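Local coordinates for hypothetical protein NMB0488 (Neisseria meningitidis, PDB 2GKP) that has no established function but probably acts as an immunity protein that neutralises a toxin of contact-dependent growth inhibition, at residues M4-N7 and D11-A14; T27-G30 and P36-L39; H38-H43 and L62-T67. One frame throughout, in Å; residues are numbered along the deposited sequence. Where two conformers were deposited one is given.

Contact 1 of 3, residues M4-N7 and D11-A14; sequences MTFN and DYWA
Phe6 and Tyr12, the closest backbone pair between the loop at 4-7 and the 11-14 part of strand 11-18, keep their CA atoms 8.1 Å apart, a gap that the Tyr12 side chain spans. Its CG stands opposite the carbonyl carbon (chi1 -56°), and the ring extends to the loop. Phe6 offers its edge to that ring in a T-shaped stack, with the planes at 77° and CD1 of Phe6 lying 3.6 Å above the centre of the phenol face. At the far end, the backbone N of Asn7 donates a nearly straight hydrogen bond (173°) to Tyr12 OH, 2.7 Å long. A water is also hydrogen-bonded to Tyr12 OH, at 2.7 Å, and donates to Thr5 O, so the hydroxyl has two polar partners and the loop is tied down on both flanks of Phe6. The side-chain amide of Asn7 has its own partner, ND2 bonding to Gln10 OE1. Around this pair, Tyr12 and Phe6 both pack on Leu118 of strand 112-119, which pairs with strand 11-18, while selenomethionine Met4 lies against Leu59, Gln60 and Ala63 of helix 51-63.

Contact 2 of 3, residues T27-G30 and P36-L39; sequences TWSG and PDHL
Pro36 lies over the face of the Trp28 indole although the two residues are paired across neighbouring strands, with CA atoms 4.1 Å apart. They form an antiparallel non-hydrogen-bonded pair in the beta hairpin of strands 23-30 and 34-45, a position where a residue without an amide hydrogen costs no bond to its partner. Pro36 CD sits 3.9 Å from the centroid of the five-membered ring of Trp28 and 15° off its normal, a CH-pi contact, while CG rests 3.6 Å from Trp28 NE1. A bound sodium ion lies about 3 Å from the nearest atom of the Trp28 side chain.

One residue further on, Asp37 N donates to Thr27 O at 2.9 Å, and the aspartate side chain turns toward strand 23-30. With CG trans to the backbone N (chi1 -175°), the carboxylate reaches Ser29, whose OG donates to OD2 over 2.6 Å on its anti side. The other oxygen, OD1, accepts from Leu39 N from above the carboxylate plane, closing an Asx turn. Ser29 OG also accepts from the backbone N of Arg66, and Arg66 NE forms a salt bridge to Asp37 OD2. A buried carboxylate met by a hydroxyl, a backbone amide and a guanidinium is likely to stay ionised, and the serine, giving one bond and taking another, links this charge to the backbone of the loop that follows helix 51-63.

Contact 3 of 3, residues H38-H43 and L62-T67; sequences HLYPPH and LANSRT
Arg66 and Asn64 meet Tyr40 and Leu39 where the loop leaving helix 51-63 passes strand 34-45 of the beta hairpin, with one CH-pi contact on the Tyr40 ring. Tyr40 adopts two conformers, and its contacts hold for one of them. From its CB, the arginine chain first passes the phenol end: CG lies 3.5 Å and CD 3.4 Å from Tyr40 OH. A bend at chi3 (-68°) then swings the guanidinium toward Leu39. NE, which forms a salt bridge with Asp37 OD2, comes 3.7 Å from Leu39 CD2, and that methyl sits over the middle of the guanidinium face, 3.4 Å from CZ and also near NH1 and NH2. The guanidinium stands steeply to the phenol plane, at 75°. The Tyr40 ring is covered on both faces. Leu39 CG lies over one, and on the opposite one Asn64 CB makes the CH-pi contact, 3.9 Å from the ring centroid, with the asparagine amide almost parallel to the ring (7°). Thr27 touches both Tyr40 and Asn64. Beside the hydroxyl, a water hydrogen-bonded to Tyr40 OH donates to Asn64 O, 2.9 Å away.

How the contacts relate
Read from the N terminus, the three contacts close loops of increasing length. Contact 1 closes a loop of three residues, bringing 4-7 to 11-14. Contact 2 closes the hairpin loop between strands 23-30 and 34-45. Contact 3 begins on its last residues, sharing His38 and Leu39, and spans the connection that holds most of helix 51-63. Contact 1 thus stands in series with the others, while contacts 2 and 3 adjoin one another without nesting. Lateral bonds unite them: Trp13 O probably accepts from Trp28 N between neighbouring strands, and Ser65 OG probably bonds to both Trp13 N and Trp28 O, fastening the loop after the helix to the sheet.

Contact 1 of 3, residues M4-N7 and D11-A14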
HETATM    1  N   MSE A   4      -9.530 -13.790   8.809  0.50 31.57           N
HETATM    2  CA  MSE A   4      -8.118 -13.394   9.117  0.50 31.13           C
HETATM    3  C   MSE A   4      -7.953 -12.873  10.526  0.50 31.22           C
HETATM    4  O   MSE A   4      -8.897 -12.378  11.138  0.50 30.99           O
HETATM    5  CB  MSE A   4      -7.561 -12.382   8.104  0.50 31.08           C
HETATM    6  CG  MSE A   4      -8.596 -11.751   7.185  0.50 31.61           C
HETATM    7 SE   MSE A   4      -7.800 -11.090   5.534  0.40 32.42          SE
HETATM    8  CE  MSE A   4      -6.590 -12.567   5.125  0.50 30.71           C
ATOM      9  N   THR A   5      -6.732 -12.996  11.034  1.00 31.38           N
ATOM     10  CA  THR A   5      -6.446 -12.670  12.415  1.00 31.81           C
ATOM     11  C   THR A   5      -5.801 -11.309  12.446  1.00 30.33           C
ATOM     12  O   THR A   5      -4.721 -11.090  11.884  1.00 31.35           O
ATOM     13  CB  THR A   5      -5.554 -13.731  13.087  1.00 32.38           C
ATOM     14  OG1 THR A   5      -6.178 -15.003  12.932  1.00 36.00           O
ATOM     15  CG2 THR A   5      -5.376 -13.460  14.580  1.00 33.40           C
ATOM     16  N   PHE A   6      -6.518 -10.387  13.067  1.00 28.11           N
ATOM     17  CA  PHE A   6      -5.984  -9.094  13.429  1.00 26.60           C
ATOM     18  C   PHE A   6      -6.029  -9.006  14.956  1.00 26.97           C
ATOM     19  O   PHE A   6      -7.054  -9.314  15.561  1.00 28.41           O
ATOM     20  CB  PHE A   6      -6.831  -7.994  12.778  1.00 24.81           C
ATOM     21  CG  PHE A   6      -6.766  -7.984  11.266  1.00 20.51           C
ATOM     22  CD1 PHE A   6      -5.558  -7.735  10.611  1.00 19.98           C
ATOM     23  CD2 PHE A   6      -7.910  -8.236  10.514  1.00 18.62           C
ATOM     24  CE1 PHE A   6      -5.505  -7.694   9.218  1.00 17.31           C
ATOM     25  CE2 PHE A   6      -7.864  -8.217   9.105  1.00 18.98           C
ATOM     26  CZ  PHE A   6      -6.643  -7.945   8.474  1.00 16.37           C
ATOM     27  N   ASN A   7      -4.910  -8.627  15.559  1.00 27.87           N
ATOM     28  CA  ASN A   7      -4.782  -8.511  17.010  1.00 28.41           C
ATOM     29  C   ASN A   7      -5.117  -7.125  17.528  1.00 29.44           C
ATOM     30  O   ASN A   7      -4.829  -6.109  16.881  1.00 29.12           O
ATOM     31  CB  ASN A   7      -3.361  -8.850  17.440  1.00 28.34           C
ATOM     32  CG  ASN A   7      -2.971 -10.261  17.097  1.00 29.39           C
ATOM     33  OD1 ASN A   7      -3.751 -11.191  17.283  1.00 31.28           O
ATOM     34  ND2 ASN A   7      -1.752 -10.436  16.600  1.00 29.51           N
ATOM     35  N   ASP A  11      -0.944  -2.660  14.977  1.00 18.45           N
ATOM     36  CA  ASP A  11      -1.094  -1.877  13.754  1.00 16.39           C
ATOM     37  C   ASP A  11      -0.806  -2.711  12.523  1.00 15.79           C
ATOM     38  O   ASP A  11       0.180  -3.426  12.495  1.00 15.38           O
ATOM     39  CB  ASP A  11      -0.116  -0.696  13.785  1.00 18.48           C
ATOM     40  CG  ASP A  11      -0.387   0.226  14.950  1.00 19.94           C
ATOM     41  OD1 ASP A  11      -1.477   0.846  14.969  1.00 19.82           O
ATOM     42  OD2 ASP A  11       0.491   0.291  15.845  1.00 23.21           O
ATOM     43  N   TYR A  12      -1.658  -2.571  11.504  1.00 13.30           N
ATOM     44  CA  TYR A  12      -1.412  -3.208  10.222  1.00 12.53           C
ATOM     45  C   TYR A  12      -1.470  -2.135   9.161  1.00 11.65           C
ATOM     46  O   TYR A  12      -2.374  -1.298   9.175  1.00 12.40           O
ATOM     47  CB  TYR A  12      -2.475  -4.291   9.942  1.00 12.45           C
ATOM     48  CG  TYR A  12      -2.576  -5.341  11.026  1.00 12.74           C
ATOM     49  CD1 TYR A  12      -1.903  -6.541  10.892  1.00 13.61           C
ATOM     50  CD2 TYR A  12      -3.285  -5.099  12.198  1.00 13.98           C
ATOM     51  CE1 TYR A  12      -1.959  -7.528  11.905  1.00 15.74           C
ATOM     52  CE2 TYR A  12      -3.351  -6.065  13.206  1.00 16.10           C
ATOM     53  CZ  TYR A  12      -2.685  -7.263  13.036  1.00 14.73           C
ATOM     54  OH  TYR A  12      -2.739  -8.236  14.016  1.00 18.18           O
ATOM     55  N   TRP A  13      -0.530  -2.205   8.218  1.00 12.11           N
ATOM     56  CA  TRP A  13      -0.462  -1.221   7.167  1.00 11.05           C
ATOM     57  C   TRP A  13      -0.342  -1.844   5.779  1.00 11.45           C
ATOM     58  O   TRP A  13       0.243  -2.935   5.612  1.00 12.15           O
ATOM     59  CB  TRP A  13       0.747  -0.308   7.391  1.00 12.13           C
ATOM     60  CG  TRP A  13       0.609   0.701   8.478  1.00 12.20           C
ATOM     61  CD1 TRP A  13       0.795   0.503   9.820  1.00 13.60           C
ATOM     62  CD2 TRP A  13       0.362   2.106   8.311  1.00 13.28           C
ATOM     63  NE1 TRP A  13       0.666   1.700  10.495  1.00 14.43           N
ATOM     64  CE2 TRP A  13       0.367   2.690   9.597  1.00 13.54           C
ATOM     65  CE3 TRP A  13       0.088   2.920   7.197  1.00 14.25           C
ATOM     66  CZ2 TRP A  13       0.159   4.060   9.793  1.00 15.23           C
ATOM     67  CZ3 TRP A  13      -0.124   4.281   7.403  1.00 16.18           C
ATOM     68  CH2 TRP A  13      -0.071   4.841   8.691  1.00 15.75           C
ATOM     69  N   ALA A  14      -0.858  -1.109   4.778  1.00 11.35           N
ATOM     70  CA  ALA A  14      -0.775  -1.542   3.390  1.00 11.05           C
ATOM     71  C   ALA A  14      -0.876  -0.350   2.488  1.00 10.45           C
ATOM     72  O   ALA A  14      -1.244   0.733   2.910  1.00 11.63           O
ATOM     73  CB  ALA A  14      -1.898  -2.579   3.021  1.00 11.66           C
TER
HETATM   74  O   HOH W   1      -1.790 -10.644  13.323  1.00 24.91           O

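Contact 2 of 3, residues T27-G30 and P36-L39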
ATOM      1  N   THR A  27       1.598  -5.079   0.906  1.00 12.52           N
ATOM      2  CA  THR A  27       1.780  -5.097   2.369  1.00 11.90           C
ATOM      3  C   THR A  27       2.888  -4.129   2.797  1.00 12.60           C
ATOM      4  O   THR A  27       3.923  -4.056   2.140  1.00 12.38           O
ATOM      5  CB  THR A  27       2.212  -6.514   2.810  1.00 12.24           C
ATOM      6  OG1 THR A  27       1.121  -7.395   2.560  1.00 12.91           O
ATOM      7  CG2 THR A  27       2.544  -6.571   4.318  1.00 14.90           C
ATOM      8  N   TRP A  28       2.646  -3.389   3.888  1.00 12.99           N
ATOM      9  CA  TRP A  28       3.680  -2.564   4.529  1.00 12.94           C
ATOM     10  C   TRP A  28       4.015  -3.179   5.891  1.00 12.53           C
ATOM     11  O   TRP A  28       3.173  -3.859   6.509  1.00 12.40           O
ATOM     12  CB  TRP A  28       3.111  -1.159   4.748  1.00 12.97           C
ATOM     13  CG  TRP A  28       3.014  -0.291   3.539  1.00 11.94           C
ATOM     14  CD1 TRP A  28       2.834  -0.689   2.223  1.00 12.72           C
ATOM     15  CD2 TRP A  28       3.007   1.126   3.527  1.00 13.00           C
ATOM     16  NE1 TRP A  28       2.764   0.419   1.396  1.00 13.02           N
ATOM     17  CE2 TRP A  28       2.858   1.540   2.171  1.00 12.60           C
ATOM     18  CE3 TRP A  28       3.151   2.101   4.526  1.00 13.97           C
ATOM     19  CZ2 TRP A  28       2.856   2.880   1.801  1.00 14.55           C
ATOM     20  CZ3 TRP A  28       3.122   3.446   4.148  1.00 17.17           C
ATOM     21  CH2 TRP A  28       2.979   3.812   2.796  1.00 16.89           C
ATOM     22  N   SER A  29       5.238  -2.928   6.372  1.00 12.49           N
ATOM     23  CA  SER A  29       5.664  -3.425   7.674  1.00 13.03           C
ATOM     24  C   SER A  29       6.532  -2.366   8.328  1.00 13.82           C
ATOM     25  O   SER A  29       6.845  -1.329   7.716  1.00 12.86           O
ATOM     26  CB  SER A  29       6.478  -4.723   7.506  1.00 14.48           C
ATOM     27  OG  SER A  29       5.651  -5.754   6.957  1.00 14.06           O
ATOM     28  N   GLY A  30       6.953  -2.643   9.570  1.00 13.21           N
ATOM     29  CA  GLY A  30       7.806  -1.676  10.250  1.00 13.89           C
ATOM     30  C   GLY A  30       7.668  -1.759  11.742  1.00 13.67           C
ATOM     31  O   GLY A  30       7.195  -2.768  12.287  1.00 14.17           O
ATOM     32  N   PRO A  36       6.545   0.106   2.530  1.00 13.68           N
ATOM     33  CA  PRO A  36       6.345  -1.102   1.719  1.00 13.17           C
ATOM     34  C   PRO A  36       7.296  -2.222   2.120  1.00 13.15           C
ATOM     35  O   PRO A  36       8.501  -1.972   2.308  1.00 13.83           O
ATOM     36  CB  PRO A  36       6.645  -0.602   0.308  1.00 13.60           C
ATOM     37  CG  PRO A  36       6.197   0.832   0.332  1.00 15.15           C
ATOM     38  CD  PRO A  36       6.599   1.340   1.708  1.00 13.85           C
ATOM     39  N   ASP A  37       6.772  -3.437   2.243  1.00 13.46           N
ATOM     40  CA  ASP A  37       7.587  -4.586   2.696  1.00 14.02           C
ATOM     41  C   ASP A  37       7.768  -5.520   1.495  1.00 15.39           C
ATOM     42  O   ASP A  37       6.864  -6.313   1.164  1.00 15.40           O
ATOM     43  CB  ASP A  37       6.878  -5.304   3.836  1.00 14.05           C
ATOM     44  CG  ASP A  37       7.708  -6.422   4.425  1.00 16.25           C
ATOM     45  OD1 ASP A  37       8.756  -6.726   3.846  1.00 16.41           O
ATOM     46  OD2 ASP A  37       7.281  -7.017   5.429  1.00 18.75           O
ATOM     47  N   HIS A  38       8.910  -5.405   0.829  1.00 17.01           N
ATOM     48  CA  HIS A  38       9.124  -6.163  -0.406  1.00 17.62           C
ATOM     49  C   HIS A  38       9.360  -7.655  -0.157  1.00 18.79           C
ATOM     50  O   HIS A  38       9.585  -8.410  -1.101  1.00 19.73           O
ATOM     51  CB  HIS A  38      10.210  -5.496  -1.266  1.00 18.32           C
ATOM     52  CG  HIS A  38       9.878  -4.085  -1.621  1.00 16.72           C
ATOM     53  ND1 HIS A  38       8.739  -3.740  -2.315  1.00 17.95           N
ATOM     54  CD2 HIS A  38      10.490  -2.919  -1.298  1.00 18.55           C
ATOM     55  CE1 HIS A  38       8.677  -2.424  -2.433  1.00 19.46           C
ATOM     56  NE2 HIS A  38       9.733  -1.902  -1.834  1.00 18.61           N
ATOM     57  N   LEU A  39       9.255  -8.098   1.091  1.00 18.97           N
ATOM     58  CA  LEU A  39       9.159  -9.533   1.336  1.00 18.75           C
ATOM     59  C   LEU A  39       7.898 -10.105   0.660  1.00 18.12           C
ATOM     60  O   LEU A  39       7.857 -11.251   0.197  1.00 18.79           O
ATOM     61  CB  LEU A  39       9.132  -9.818   2.834  1.00 19.38           C
ATOM     62  CG  LEU A  39       8.919 -11.261   3.266  1.00 21.63           C
ATOM     63  CD1 LEU A  39      10.034 -12.165   2.716  1.00 24.63           C
ATOM     64  CD2 LEU A  39       8.887 -11.372   4.761  1.00 23.68           C
TER

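Contact 3 of 3, residues H38-H43 and L62-T67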
ATOM      1  N   HIS A  38       8.910  -5.405   0.829  1.00 17.01           N
ATOM      2  CA  HIS A  38       9.124  -6.163  -0.406  1.00 17.62           C
ATOM      3  C   HIS A  38       9.360  -7.655  -0.157  1.00 18.79           C
ATOM      4  O   HIS A  38       9.585  -8.410  -1.101  1.00 19.73           O
ATOM      5  CB  HIS A  38      10.210  -5.496  -1.266  1.00 18.32           C
ATOM      6  CG  HIS A  38       9.878  -4.085  -1.621  1.00 16.72           C
ATOM      7  ND1 HIS A  38       8.739  -3.740  -2.315  1.00 17.95           N
ATOM      8  CD2 HIS A  38      10.490  -2.919  -1.298  1.00 18.55           C
ATOM      9  CE1 HIS A  38       8.677  -2.424  -2.433  1.00 19.46           C
ATOM     10  NE2 HIS A  38       9.733  -1.902  -1.834  1.00 18.61           N
ATOM     11  N   LEU A  39       9.255  -8.098   1.091  1.00 18.97           N
ATOM     12  CA  LEU A  39       9.159  -9.533   1.336  1.00 18.75           C
ATOM     13  C   LEU A  39       7.898 -10.105   0.660  1.00 18.12           C
ATOM     14  O   LEU A  39       7.857 -11.251   0.197  1.00 18.79           O
ATOM     15  CB  LEU A  39       9.132  -9.818   2.834  1.00 19.38           C
ATOM     16  CG  LEU A  39       8.919 -11.261   3.266  1.00 21.63           C
ATOM     17  CD1 LEU A  39      10.034 -12.165   2.716  1.00 24.63           C
ATOM     18  CD2 LEU A  39       8.887 -11.372   4.761  1.00 23.68           C
ATOM     19  N   TYR A  40       6.876  -9.272   0.601  1.00 17.49           N
ATOM     20  CA  TYR A  40       5.596  -9.651   0.011  1.00 16.42           C
ATOM     21  C   TYR A  40       5.550  -9.039  -1.399  0.60 16.32           C
ATOM     22  O   TYR A  40       5.776  -7.838  -1.554  0.60 15.47           O
ATOM     23  CB  TYR A  40       4.457  -9.178   0.923  1.00 16.83           C
ATOM     24  CG  TYR A  40       4.580  -9.718   2.306  1.00 16.54           C
ATOM     25  CD1 TYR A  40       4.211 -11.040   2.618  1.00 16.66           C
ATOM     26  CD2 TYR A  40       5.138  -8.937   3.309  1.00 17.70           C
ATOM     27  CE1 TYR A  40       4.395 -11.541   3.895  1.00 18.73           C
ATOM     28  CE2 TYR A  40       5.307  -9.436   4.588  1.00 18.81           C
ATOM     29  CZ  TYR A  40       4.926 -10.716   4.876  1.00 19.37           C
ATOM     30  OH  TYR A  40       5.111 -11.187   6.147  1.00 21.59           O
ATOM     31  N   PRO A  41       5.320  -9.855  -2.452  0.60 16.45           N
ATOM     32  CA  PRO A  41       5.339  -9.216  -3.766  0.60 16.69           C
ATOM     33  C   PRO A  41       4.092  -8.371  -3.967  1.00 16.94           C
ATOM     34  O   PRO A  41       3.079  -8.631  -3.324  1.00 15.79           O
ATOM     35  CB  PRO A  41       5.332 -10.404  -4.740  0.60 17.01           C
ATOM     36  CG  PRO A  41       4.677 -11.480  -3.994  0.60 17.53           C
ATOM     37  CD  PRO A  41       5.107 -11.309  -2.561  0.60 16.82           C
ATOM     38  N   PRO A  42       4.173  -7.369  -4.853  1.00 16.54           N
ATOM     39  CA  PRO A  42       2.983  -6.605  -5.115  1.00 16.52           C
ATOM     40  C   PRO A  42       1.908  -7.478  -5.771  1.00 16.06           C
ATOM     41  O   PRO A  42       2.218  -8.382  -6.543  1.00 15.87           O
ATOM     42  CB  PRO A  42       3.448  -5.580  -6.160  1.00 18.07           C
ATOM     43  CG  PRO A  42       4.829  -5.562  -6.168  1.00 18.52           C
ATOM     44  CD  PRO A  42       5.296  -6.913  -5.691  1.00 18.54           C
ATOM     45  N   HIS A  43       0.657  -7.178  -5.471  1.00 14.69           N
ATOM     46  CA  HIS A  43      -0.462  -7.825  -6.127  0.70 14.40           C
ATOM     47  C   HIS A  43      -1.021  -6.892  -7.185  1.00 12.52           C
ATOM     48  O   HIS A  43      -1.509  -5.817  -6.839  1.00 12.47           O
ATOM     49  CB  HIS A  43      -1.531  -8.117  -5.079  0.70 15.45           C
ATOM     50  CG  HIS A  43      -2.473  -9.203  -5.453  0.70 17.88           C
ATOM     51  ND1 HIS A  43      -3.263  -9.167  -6.581  0.70 19.82           N
ATOM     52  CD2 HIS A  43      -2.796 -10.348  -4.804  0.70 18.44           C
ATOM     53  CE1 HIS A  43      -4.014 -10.253  -6.624  0.70 20.47           C
ATOM     54  NE2 HIS A  43      -3.741 -10.990  -5.561  0.70 22.11           N
ATOM     55  N   LEU A  62      -3.022  -6.407   4.398  1.00 13.54           N
ATOM     56  CA  LEU A  62      -2.936  -5.958   5.778  1.00 13.19           C
ATOM     57  C   LEU A  62      -2.615  -7.114   6.714  1.00 13.78           C
ATOM     58  O   LEU A  62      -1.830  -6.931   7.638  1.00 13.78           O
ATOM     59  CB  LEU A  62      -4.242  -5.303   6.204  1.00 12.44           C
ATOM     60  CG  LEU A  62      -4.587  -3.913   5.640  1.00 12.28           C
ATOM     61  CD1 LEU A  62      -6.055  -3.592   5.775  1.00 13.06           C
ATOM     62  CD2 LEU A  62      -3.766  -2.867   6.344  1.00 11.90           C
ATOM     63  N   ALA A  63      -3.200  -8.283   6.473  1.00 13.68           N
ATOM     64  CA  ALA A  63      -2.983  -9.424   7.385  1.00 14.46           C
ATOM     65  C   ALA A  63      -1.525  -9.831   7.431  1.00 15.23           C
ATOM     66  O   ALA A  63      -1.054 -10.402   8.443  1.00 16.48           O
ATOM     67  CB  ALA A  63      -3.853 -10.580   7.000  1.00 16.16           C
ATOM     68  N   ASN A  64      -0.807  -9.573   6.344  1.00 15.34           N
ATOM     69  CA  ASN A  64       0.610  -9.903   6.292  1.00 14.68           C
ATOM     70  C   ASN A  64       1.544  -8.808   6.834  1.00 14.99           C
ATOM     71  O   ASN A  64       2.752  -9.000   6.891  1.00 14.81           O
ATOM     72  CB  ASN A  64       1.046 -10.237   4.859  1.00 14.87           C
ATOM     73  CG  ASN A  64       0.585 -11.590   4.421  1.00 16.58           C
ATOM     74  OD1 ASN A  64       0.453 -12.489   5.241  1.00 19.22           O
ATOM     75  ND2 ASN A  64       0.357 -11.760   3.131  1.00 17.09           N
ATOM     76  N   SER A  65       0.980  -7.666   7.225  1.00 13.54           N
ATOM     77  CA  SER A  65       1.791  -6.559   7.735  1.00 13.68           C
ATOM     78  C   SER A  65       2.567  -6.948   8.993  1.00 14.25           C
ATOM     79  O   SER A  65       1.954  -7.360   9.997  1.00 15.68           O
ATOM     80  CB  SER A  65       0.870  -5.369   8.008  1.00 12.69           C
ATOM     81  OG  SER A  65       1.575  -4.271   8.595  1.00 13.05           O
ATOM     82  N   ARG A  66       3.891  -6.766   8.961  1.00 14.20           N
ATOM     83  CA  ARG A  66       4.722  -7.198  10.093  1.00 15.86           C
ATOM     84  C   ARG A  66       5.030  -6.001  11.000  1.00 16.22           C
ATOM     85  O   ARG A  66       5.333  -4.885  10.519  1.00 17.12           O
ATOM     86  CB  ARG A  66       6.029  -7.843   9.624  1.00 15.56           C
ATOM     87  CG  ARG A  66       5.843  -9.111   8.845  1.00 16.79           C
ATOM     88  CD  ARG A  66       7.210  -9.743   8.448  1.00 16.66           C
ATOM     89  NE  ARG A  66       7.997  -8.986   7.471  1.00 18.39           N
ATOM     90  CZ  ARG A  66       9.312  -9.115   7.283  1.00 17.01           C
ATOM     91  NH1 ARG A  66      10.045  -9.938   8.043  1.00 20.30           N
ATOM     92  NH2 ARG A  66       9.939  -8.417   6.353  1.00 17.91           N
ATOM     93  N   THR A  67       4.953  -6.223  12.314  1.00 16.42           N
ATOM     94  CA  THR A  67       5.443  -5.236  13.276  1.00 15.90           C
ATOM     95  C   THR A  67       6.665  -5.832  13.950  1.00 16.87           C
ATOM     96  O   THR A  67       6.591  -6.915  14.550  1.00 18.89           O
ATOM     97  CB  THR A  67       4.376  -4.906  14.340  1.00 16.34           C
ATOM     98  OG1 THR A  67       3.263  -4.262  13.715  1.00 15.47           O
ATOM     99  CG2 THR A  67       4.936  -3.974  15.423  1.00 18.47           C
TER
HETATM  100  O   HOH W   2       3.275 -11.431   8.415  1.00 21.38           O